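Local coordinates for sesquisabinene B synthase 2 (Santalum album, PDB 6A2A), which probably catalyses the magnesium- or manganese-dependent cyclisation of a prenyl diphosphate, most likely farnesyl diphosphate, to the sesquiterpene sesquisabinene B, at residues A[293-296]-A[297-300]; A[365-369]-A[370-374]; A[423-426]-A[427-431]. One frame throughout, in Å; residues are numbered along the deposited sequence.

Interaction 1 of 3, residues A[293-296]-A[297-300]; sequences LFEP and NLGE
Glu295 and Leu298 join at the backbone, where Leu298 N donates to Glu295 O at 3.0 Å and closes a type I turn with Pro296 and Asn297 at its corners. One residue on, Gly299 N repeats the step to Pro296 O, also at 3.0 Å. Both donors sit well above the plane of the carbonyl they meet, 50° out of it for Leu298 N. Pro296, its phi held near the helical value by the ring, suits the first corner, and the turn hands the chain to Leu298 at the N-cap position of helix 299-321.

Among the side chains, the two leucines cross at about a right angle, and Leu293 CD1 rests 3.9 Å from Leu298 CB. The Glu295 side chain folds back over its predecessor: CD stands 3.8 Å above the Phe294 ring plane, toward the rim, and OE1 takes a weak bond from Phe294 N at 3.1 Å.

Residues 293-298 link helix 281-292 to helix 299-321, and Arg302 of the latter ties the link down by donating to Leu293 O and Glu295 O. Leu293 and Leu298 both lean on Phe524 of helix 521-535, while Pro296 packs on Val252 and Phe255 of helix 239-270.

Interaction 2 of 3, residues A[365-369]-A[370-374]; sequences GYWAL and KERGF
Lys370 reaches back over the preceding turn of its helix to the indole of Trp367. Its CB lies 3.6 Å from Tyr366 O and 3.9 Å from Tyr366 CE1, the lysine crossing the phenol at about a right angle. Bends at chi2 (-90°) and chi3 then curl the chain round, so that CE comes over one face of the indole. At the tip NZ stands 4.4 Å from the centroid of the Trp367 five-membered ring, an off-centre cation-pi contact, and makes a salt bridge of 2.9 Å to Glu371 OE1, which it meets on the anti side of the carboxylate.

The six-membered ring of Trp367 is covered on the same face by Glu371, whose CB sits squarely over its centroid at 3.8 Å in a CH-pi contact. Arg372 CG adds an oblique approach at 3.5 Å from Trp367 CZ3. The indole is also anchored through NE1, which is hydrogen-bonded to Glu300.

At the helix end, Phe374 N donates to Ala368 O at 3.1 Å, and Arg372 N reaches the same oxygen from the opposite face of its plane. Across the dimer interface, Arg348 of the second subunit donates to Leu369 O and Lys370 O, and Tyr366 OH bonds to Thr270 O of that subunit.

Lys370, Glu371 and Arg372 thus gather on Trp367, three to five residues back, at the C-terminal end of helix 348-372, where Gly373 takes positive phi (78°), a turn-forming backbone that glycine readily adopts, within the all-helical metal-binding domain of a plant terpene synthase.

Interaction 3 of 3, residues A[423-426]-A[427-431]; sequences LVTS and YLLTV
Tyr427 N donates to Leu423 O at 2.9 Å, and the hydroxyl of Ser426 reaches the same oxygen at 2.7 Å. Two donors thus grip Leu423 O, and the buried serine OG is satisfied within its own helix. The Tyr427 ring extends from the helix to meet Phe521 edge-to-face, while Val431 CB lies over the centre of one of its faces.

Leu428 N follows with a nearly straight bond to Val424 O (178° at the hydrogen), and its side chain packs on Ala368 of helix 348-372. Leu429 N then binds Thr425 O at 3.1 Å. Beside that bond the two side chains run alongside, pointing the same way, with Leu429 CD1 4.0 Å from Thr425 CG2; the threonine hydroxyl itself turns back to Asn421 O.

Thr430 changes the pattern by using its side chain: OG1 donates to Ser426 O at 2.8 Å. A chi1 of 60° places this hydroxyl between the threonine's own N and carbonyl carbon, within reach of the preceding turn. An alanine here would remove the hydroxyl and is likely to leave Ser426 O without this donor. Val431 N and Thr430 N both converge on Tyr427 O.

The Ser426 hydroxyl therefore adds a second donor at Leu423 O and that of Thr430 serves Ser426 O, so that the hydroxyls of Thr425, Ser426 and Thr430 each bond to a carbonyl of their own helix, while its leucines and tyrosine face neighbouring helices.

The three contacts follow one another along the chain within the metal-binding domain, each on or beside a different helix: interaction 1 leads into helix 299-321, interaction 2 closes helix 348-372, and interaction 3 lies on helix 419-430. Centres of interactions 2 and 3 are about 11 Å apart, those of 1 and 3 about 14 Å, and those of 1 and 2 about 18 Å. Interaction 2 touches both others: interaction 1 through Trp367 and Glu300, and interaction 3 through Arg372 NH2, 3.0 Å from Val431 O. Together they join three helices of the all-helical terpene synthase domain, away from the magnesium-binding residues, with interaction 2 alone extending to the second subunit.

Interaction 1 of 3, residues A[293-296]-A[297-300]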
ATOM      1  N   LEU A 293      -8.139  18.888  -5.395  1.00 17.47           N
ATOM      2  CA  LEU A 293      -8.366  18.982  -3.943  1.00 19.30           C
ATOM      3  C   LEU A 293      -6.984  18.937  -3.297  1.00 19.28           C
ATOM      4  O   LEU A 293      -6.209  18.034  -3.540  1.00 20.37           O
ATOM      5  CB  LEU A 293      -9.336  17.890  -3.435  1.00 18.70           C
ATOM      6  CG  LEU A 293      -8.845  16.443  -3.347  1.00 18.61           C
ATOM      7  CD1 LEU A 293      -9.904  15.506  -2.811  1.00 20.17           C
ATOM      8  CD2 LEU A 293      -8.369  15.869  -4.686  1.00 18.85           C
ATOM      9  N   PHE A 294      -6.650  19.983  -2.507  1.00 20.08           N
ATOM     10  CA  PHE A 294      -5.341  20.058  -1.894  1.00 17.53           C
ATOM     11  C   PHE A 294      -5.397  19.857  -0.365  1.00 20.67           C
ATOM     12  O   PHE A 294      -4.353  19.580   0.260  1.00 22.30           O
ATOM     13  CB  PHE A 294      -4.665  21.405  -2.221  1.00 18.70           C
ATOM     14  CG  PHE A 294      -5.282  22.534  -1.422  1.00 19.16           C
ATOM     15  CD1 PHE A 294      -4.853  22.792  -0.139  1.00 20.71           C
ATOM     16  CD2 PHE A 294      -6.323  23.288  -1.941  1.00 20.31           C
ATOM     17  CE1 PHE A 294      -5.443  23.807   0.600  1.00 22.50           C
ATOM     18  CE2 PHE A 294      -6.979  24.236  -1.162  1.00 22.10           C
ATOM     19  CZ  PHE A 294      -6.492  24.519   0.088  1.00 22.62           C
ATOM     20  N   GLU A 295      -6.564  20.007   0.263  1.00 21.02           N
ATOM     21  CA  GLU A 295      -6.635  20.041   1.722  1.00 23.18           C
ATOM     22  C   GLU A 295      -6.118  18.750   2.360  1.00 21.90           C
ATOM     23  O   GLU A 295      -6.467  17.629   1.996  1.00 22.05           O
ATOM     24  CB  GLU A 295      -8.057  20.333   2.206  1.00 23.38           C
ATOM     25  CG  GLU A 295      -8.622  21.616   1.675  1.00 27.10           C
ATOM     26  CD  GLU A 295      -9.288  21.675   0.308  1.00 31.96           C
ATOM     27  OE1 GLU A 295      -8.981  20.857  -0.601  1.00 22.50           O
ATOM     28  OE2 GLU A 295     -10.023  22.665   0.106  1.00 43.25           O
ATOM     29  N   PRO A 296      -5.285  18.889   3.398  1.00 24.51           N
ATOM     30  CA  PRO A 296      -4.838  17.747   4.118  1.00 23.23           C
ATOM     31  C   PRO A 296      -5.941  16.787   4.576  1.00 21.59           C
ATOM     32  O   PRO A 296      -5.709  15.528   4.520  1.00 24.71           O
ATOM     33  CB  PRO A 296      -4.165  18.317   5.357  1.00 24.39           C
ATOM     34  CG  PRO A 296      -3.690  19.649   4.922  1.00 27.50           C
ATOM     35  CD  PRO A 296      -4.620  20.113   3.832  1.00 26.20           C
ATOM     36  N   ASN A 297      -7.108  17.290   4.979  1.00 23.83           N
ATOM     37  CA  ASN A 297      -8.080  16.402   5.592  1.00 26.64           C
ATOM     38  C   ASN A 297      -8.753  15.522   4.524  1.00 28.06           C
ATOM     39  O   ASN A 297      -9.568  14.671   4.876  1.00 25.47           O
ATOM     40  CB  ASN A 297      -9.148  17.139   6.391  1.00 33.11           C
ATOM     41  CG  ASN A 297      -8.656  17.548   7.771  1.00 37.73           C
ATOM     42  OD1 ASN A 297      -7.663  17.021   8.277  1.00 39.69           O
ATOM     43  ND2 ASN A 297      -9.352  18.493   8.377  1.00 42.52           N
ATOM     44  N   LEU A 298      -8.458  15.775   3.253  1.00 23.59           N
ATOM     45  CA  LEU A 298      -8.971  14.927   2.165  1.00 20.83           C
ATOM     46  C   LEU A 298      -7.838  14.095   1.553  1.00 22.02           C
ATOM     47  O   LEU A 298      -8.007  13.669   0.396  1.00 20.75           O
ATOM     48  CB  LEU A 298      -9.614  15.815   1.100  1.00 22.87           C
ATOM     49  CG  LEU A 298     -11.019  16.308   1.449  1.00 26.90           C
ATOM     50  CD1 LEU A 298     -11.476  17.425   0.527  1.00 29.48           C
ATOM     51  CD2 LEU A 298     -11.971  15.127   1.392  1.00 32.92           C
ATOM     52  N   GLY A 299      -6.765  13.802   2.302  1.00 20.84           N
ATOM     53  CA  GLY A 299      -5.639  13.006   1.840  1.00 23.32           C
ATOM     54  C   GLY A 299      -6.033  11.659   1.238  1.00 22.42           C
ATOM     55  O   GLY A 299      -5.570  11.283   0.167  1.00 22.52           O
ATOM     56  N   GLU A 300      -6.809  10.865   1.960  1.00 22.03           N
ATOM     57  CA  GLU A 300      -7.139   9.536   1.447  1.00 23.07           C
ATOM     58  C   GLU A 300      -7.898   9.604   0.111  1.00 21.76           C
ATOM     59  O   GLU A 300      -7.651   8.734  -0.769  1.00 19.31           O
ATOM     60  CB  GLU A 300      -7.994   8.738   2.437  1.00 27.46           C
ATOM     61  CG  GLU A 300      -7.131   8.108   3.510  1.00 33.63           C
ATOM     62  CD  GLU A 300      -7.905   7.101   4.334  1.00 38.88           C
ATOM     63  OE1 GLU A 300      -8.735   7.540   5.154  1.00 44.81           O
ATOM     64  OE2 GLU A 300      -7.750   5.905   4.060  1.00 40.67           O
TER

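Interaction 2 of 3, residues A[365-369]-A[370-374]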
ATOM      1  N   GLY A 365     -13.688   0.612  -4.214  1.00 18.65           N
ATOM      2  CA  GLY A 365     -15.060   0.240  -3.849  1.00 17.96           C
ATOM      3  C   GLY A 365     -15.116  -0.344  -2.449  1.00 18.36           C
ATOM      4  O   GLY A 365     -16.108  -0.105  -1.692  1.00 20.71           O
ATOM      5  N   TYR A 366     -14.101  -1.106  -2.089  1.00 19.27           N
ATOM      6  CA  TYR A 366     -14.018  -1.711  -0.777  1.00 21.69           C
ATOM      7  C   TYR A 366     -13.842  -0.624   0.305  1.00 25.01           C
ATOM      8  O   TYR A 366     -14.452  -0.696   1.398  1.00 22.44           O
ATOM      9  CB  TYR A 366     -12.898  -2.741  -0.722  1.00 22.29           C
ATOM     10  CG  TYR A 366     -12.858  -3.410   0.629  1.00 20.61           C
ATOM     11  CD1 TYR A 366     -12.180  -2.842   1.690  1.00 22.45           C
ATOM     12  CD2 TYR A 366     -13.566  -4.577   0.837  1.00 25.24           C
ATOM     13  CE1 TYR A 366     -12.156  -3.458   2.932  1.00 24.49           C
ATOM     14  CE2 TYR A 366     -13.525  -5.216   2.061  1.00 25.01           C
ATOM     15  CZ  TYR A 366     -12.838  -4.645   3.113  1.00 25.20           C
ATOM     16  OH  TYR A 366     -12.879  -5.223   4.359  1.00 25.24           O
ATOM     17  N   TRP A 367     -13.018   0.384   0.044  1.00 21.01           N
ATOM     18  CA  TRP A 367     -12.833   1.483   1.008  1.00 22.06           C
ATOM     19  C   TRP A 367     -14.208   2.093   1.301  1.00 20.42           C
ATOM     20  O   TRP A 367     -14.512   2.439   2.457  1.00 22.62           O
ATOM     21  CB  TRP A 367     -11.899   2.563   0.435  1.00 20.79           C
ATOM     22  CG  TRP A 367     -11.557   3.690   1.366  1.00 21.80           C
ATOM     23  CD1 TRP A 367     -10.416   3.807   2.090  1.00 22.74           C
ATOM     24  CD2 TRP A 367     -12.294   4.913   1.596  1.00 22.56           C
ATOM     25  NE1 TRP A 367     -10.370   5.009   2.741  1.00 25.87           N
ATOM     26  CE2 TRP A 367     -11.525   5.692   2.489  1.00 25.52           C
ATOM     27  CE3 TRP A 367     -13.521   5.411   1.154  1.00 23.13           C
ATOM     28  CZ2 TRP A 367     -11.937   6.951   2.927  1.00 25.56           C
ATOM     29  CZ3 TRP A 367     -13.946   6.650   1.604  1.00 23.18           C
ATOM     30  CH2 TRP A 367     -13.157   7.401   2.475  1.00 25.71           C
ATOM     31  N   ALA A 368     -15.032   2.283   0.282  1.00 20.19           N
ATOM     32  CA  ALA A 368     -16.362   2.826   0.489  1.00 20.65           C
ATOM     33  C   ALA A 368     -17.181   1.886   1.385  1.00 24.48           C
ATOM     34  O   ALA A 368     -17.964   2.344   2.244  1.00 24.69           O
ATOM     35  CB  ALA A 368     -17.092   3.090  -0.820  1.00 22.68           C
ATOM     36  N   LEU A 369     -17.006   0.582   1.240  1.00 22.61           N
ATOM     37  CA  LEU A 369     -17.740  -0.331   2.125  1.00 25.13           C
ATOM     38  C   LEU A 369     -17.235  -0.195   3.567  1.00 25.87           C
ATOM     39  O   LEU A 369     -18.080  -0.072   4.478  1.00 28.53           O
ATOM     40  CB  LEU A 369     -17.608  -1.780   1.650  1.00 26.47           C
ATOM     41  CG  LEU A 369     -18.145  -2.838   2.623  1.00 26.45           C
ATOM     42  CD1 LEU A 369     -19.636  -2.669   2.800  1.00 29.15           C
ATOM     43  CD2 LEU A 369     -17.824  -4.243   2.122  1.00 30.17           C
ATOM     44  N   LYS A 370     -15.921  -0.201   3.772  1.00 24.43           N
ATOM     45  CA  LYS A 370     -15.275  -0.249   5.077  1.00 27.97           C
ATOM     46  C   LYS A 370     -15.502   1.070   5.818  1.00 31.16           C
ATOM     47  O   LYS A 370     -15.824   1.072   6.988  1.00 30.13           O
ATOM     48  CB  LYS A 370     -13.772  -0.468   4.888  1.00 32.22           C
ATOM     49  CG  LYS A 370     -12.939  -0.461   6.151  1.00 36.76           C
ATOM     50  CD  LYS A 370     -12.380   0.886   6.592  1.00 39.16           C
ATOM     51  CE  LYS A 370     -11.740   1.734   5.511  1.00 40.71           C
ATOM     52  NZ  LYS A 370     -10.986   2.874   6.093  1.00 42.28           N
ATOM     53  N   GLU A 371     -15.383   2.179   5.088  1.00 27.13           N
ATOM     54  CA  GLU A 371     -15.340   3.508   5.684  1.00 31.57           C
ATOM     55  C   GLU A 371     -16.719   4.164   5.674  1.00 33.82           C
ATOM     56  O   GLU A 371     -17.053   4.882   6.622  1.00 32.76           O
ATOM     57  CB  GLU A 371     -14.355   4.400   4.928  1.00 32.23           C
ATOM     58  CG  GLU A 371     -14.119   5.732   5.603  1.00 35.04           C
ATOM     59  CD  GLU A 371     -13.534   5.645   7.012  1.00 33.91           C
ATOM     60  OE1 GLU A 371     -12.820   4.686   7.308  1.00 34.76           O
ATOM     61  OE2 GLU A 371     -13.764   6.574   7.787  1.00 39.04           O
ATOM     62  N   ARG A 372     -17.483   3.967   4.606  1.00 34.43           N
ATOM     63  CA  ARG A 372     -18.662   4.753   4.304  1.00 34.96           C
ATOM     64  C   ARG A 372     -19.914   3.878   4.399  1.00 30.32           C
ATOM     65  O   ARG A 372     -20.989   4.398   4.186  1.00 34.41           O
ATOM     66  CB  ARG A 372     -18.561   5.393   2.905  1.00 31.68           C
ATOM     67  CG  ARG A 372     -17.313   6.232   2.614  1.00 31.44           C
ATOM     68  CD  ARG A 372     -17.062   7.402   3.560  1.00 34.94           C
ATOM     69  NE  ARG A 372     -17.966   8.509   3.334  1.00 31.29           N
ATOM     70  CZ  ARG A 372     -18.258   9.438   4.229  1.00 36.38           C
ATOM     71  NH1 ARG A 372     -17.539   9.509   5.327  1.00 34.61           N
ATOM     72  NH2 ARG A 372     -19.278  10.276   4.036  1.00 30.41           N
ATOM     73  N   GLY A 373     -19.748   2.568   4.635  1.00 33.90           N
ATOM     74  CA  GLY A 373     -20.801   1.545   4.777  1.00 32.30           C
ATOM     75  C   GLY A 373     -21.434   1.058   3.479  1.00 37.49           C
ATOM     76  O   GLY A 373     -22.431   0.342   3.509  1.00 33.28           O
ATOM     77  N   PHE A 374     -20.864   1.377   2.322  1.00 29.43           N
ATOM     78  CA  PHE A 374     -21.546   1.075   1.078  1.00 28.25           C
ATOM     79  C   PHE A 374     -20.529   0.488   0.106  1.00 29.32           C
ATOM     80  O   PHE A 374     -19.468   1.072  -0.034  1.00 24.87           O
ATOM     81  CB  PHE A 374     -22.172   2.350   0.513  1.00 27.70           C
ATOM     82  CG  PHE A 374     -22.786   2.213  -0.856  1.00 28.93           C
ATOM     83  CD1 PHE A 374     -24.040   1.668  -1.033  1.00 29.20           C
ATOM     84  CD2 PHE A 374     -22.080   2.603  -1.983  1.00 29.32           C
ATOM     85  CE1 PHE A 374     -24.577   1.489  -2.300  1.00 29.98           C
ATOM     86  CE2 PHE A 374     -22.617   2.426  -3.239  1.00 31.36           C
ATOM     87  CZ  PHE A 374     -23.871   1.879  -3.394  1.00 31.73           C
TER

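Interaction 3 of 3, residues A[423-426]-A[427-431]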
ATOM      1  N   LEU A 423     -15.029  12.097 -11.197  1.00 15.72           N
ATOM      2  CA  LEU A 423     -16.018  12.830 -10.366  1.00 16.72           C
ATOM      3  C   LEU A 423     -16.996  11.899  -9.640  1.00 17.84           C
ATOM      4  O   LEU A 423     -17.269  12.071  -8.444  1.00 16.12           O
ATOM      5  CB  LEU A 423     -16.765  13.876 -11.203  1.00 17.59           C
ATOM      6  CG  LEU A 423     -15.961  15.139 -11.525  1.00 16.53           C
ATOM      7  CD1 LEU A 423     -16.748  15.954 -12.513  1.00 16.86           C
ATOM      8  CD2 LEU A 423     -15.628  15.967 -10.316  1.00 16.93           C
ATOM      9  N   VAL A 424     -17.559  10.921 -10.343  1.00 16.26           N
ATOM     10  CA  VAL A 424     -18.432   9.967  -9.699  1.00 16.85           C
ATOM     11  C   VAL A 424     -17.677   9.231  -8.605  1.00 17.35           C
ATOM     12  O   VAL A 424     -18.223   9.038  -7.494  1.00 16.69           O
ATOM     13  CB  VAL A 424     -19.040   8.999 -10.709  1.00 18.64           C
ATOM     14  CG1 VAL A 424     -19.735   7.839 -10.030  1.00 19.48           C
ATOM     15  CG2 VAL A 424     -19.934   9.732 -11.696  1.00 20.73           C
ATOM     16  N   THR A 425     -16.418   8.871  -8.856  1.00 16.18           N
ATOM     17  CA  THR A 425     -15.621   8.242  -7.811  1.00 16.30           C
ATOM     18  C   THR A 425     -15.482   9.183  -6.608  1.00 16.87           C
ATOM     19  O   THR A 425     -15.654   8.767  -5.481  1.00 17.33           O
ATOM     20  CB  THR A 425     -14.262   7.778  -8.334  1.00 17.30           C
ATOM     21  OG1 THR A 425     -14.494   6.841  -9.401  1.00 16.67           O
ATOM     22  CG2 THR A 425     -13.435   7.126  -7.246  1.00 18.19           C
ATOM     23  N   SER A 426     -15.170  10.454  -6.848  1.00 16.36           N
ATOM     24  CA  SER A 426     -15.022  11.419  -5.774  1.00 16.97           C
ATOM     25  C   SER A 426     -16.309  11.532  -4.934  1.00 18.03           C
ATOM     26  O   SER A 426     -16.217  11.733  -3.718  1.00 17.80           O
ATOM     27  CB  SER A 426     -14.563  12.736  -6.301  1.00 16.04           C
ATOM     28  OG  SER A 426     -15.592  13.549  -6.875  1.00 16.18           O
ATOM     29  N   TYR A 427     -17.455  11.478  -5.602  1.00 16.66           N
ATOM     30  CA  TYR A 427     -18.759  11.571  -4.946  1.00 17.36           C
ATOM     31  C   TYR A 427     -19.001  10.325  -4.068  1.00 20.24           C
ATOM     32  O   TYR A 427     -19.395  10.434  -2.875  1.00 21.92           O
ATOM     33  CB  TYR A 427     -19.853  11.742  -5.990  1.00 17.07           C
ATOM     34  CG  TYR A 427     -21.245  11.801  -5.412  1.00 18.41           C
ATOM     35  CD1 TYR A 427     -21.816  13.017  -5.076  1.00 18.71           C
ATOM     36  CD2 TYR A 427     -22.041  10.671  -5.334  1.00 21.63           C
ATOM     37  CE1 TYR A 427     -23.123  13.102  -4.611  1.00 22.14           C
ATOM     38  CE2 TYR A 427     -23.360  10.738  -4.876  1.00 21.30           C
ATOM     39  CZ  TYR A 427     -23.894  11.951  -4.496  1.00 23.27           C
ATOM     40  OH  TYR A 427     -25.198  11.982  -4.067  1.00 23.47           O
ATOM     41  N   LEU A 428     -18.773   9.136  -4.653  1.00 18.98           N
ATOM     42  CA  LEU A 428     -18.830   7.882  -3.902  1.00 19.41           C
ATOM     43  C   LEU A 428     -18.061   7.951  -2.574  1.00 19.05           C
ATOM     44  O   LEU A 428     -18.545   7.459  -1.504  1.00 19.67           O
ATOM     45  CB  LEU A 428     -18.236   6.763  -4.762  1.00 19.36           C
ATOM     46  CG  LEU A 428     -17.899   5.470  -4.024  1.00 19.18           C
ATOM     47  CD1 LEU A 428     -19.138   4.738  -3.580  1.00 19.64           C
ATOM     48  CD2 LEU A 428     -17.043   4.551  -4.892  1.00 18.81           C
ATOM     49  N   LEU A 429     -16.883   8.531  -2.611  1.00 16.96           N
ATOM     50  CA  LEU A 429     -15.956   8.500  -1.472  1.00 18.35           C
ATOM     51  C   LEU A 429     -16.251   9.595  -0.443  1.00 21.50           C
ATOM     52  O   LEU A 429     -15.630   9.535   0.639  1.00 22.21           O
ATOM     53  CB  LEU A 429     -14.525   8.685  -1.992  1.00 19.44           C
ATOM     54  CG  LEU A 429     -14.027   7.545  -2.887  1.00 19.67           C
ATOM     55  CD1 LEU A 429     -12.655   7.876  -3.434  1.00 20.73           C
ATOM     56  CD2 LEU A 429     -13.962   6.231  -2.128  1.00 21.15           C
ATOM     57  N   THR A 430     -17.081  10.576  -0.780  1.00 20.90           N
ATOM     58  CA  THR A 430     -17.302  11.720   0.150  1.00 21.18           C
ATOM     59  C   THR A 430     -18.765  11.963   0.503  1.00 20.91           C
ATOM     60  O   THR A 430     -18.982  12.574   1.590  1.00 24.03           O
ATOM     61  CB  THR A 430     -16.735  13.016  -0.426  1.00 19.22           C
ATOM     62  OG1 THR A 430     -17.384  13.310  -1.677  1.00 21.33           O
ATOM     63  CG2 THR A 430     -15.239  12.911  -0.563  1.00 20.32           C
ATOM     64  N   VAL A 431     -19.734  11.638  -0.343  1.00 22.58           N
ATOM     65  CA  VAL A 431     -21.168  11.910  -0.047  1.00 22.56           C
ATOM     66  C   VAL A 431     -21.577  11.242   1.286  1.00 26.58           C
ATOM     67  O   VAL A 431     -21.138  10.150   1.622  1.00 23.46           O
ATOM     68  CB  VAL A 431     -22.099  11.444  -1.185  1.00 24.72           C
ATOM     69  CG1 VAL A 431     -22.267   9.923  -1.198  1.00 23.49           C
ATOM     70  CG2 VAL A 431     -23.451  12.148  -1.113  1.00 25.85           C
TER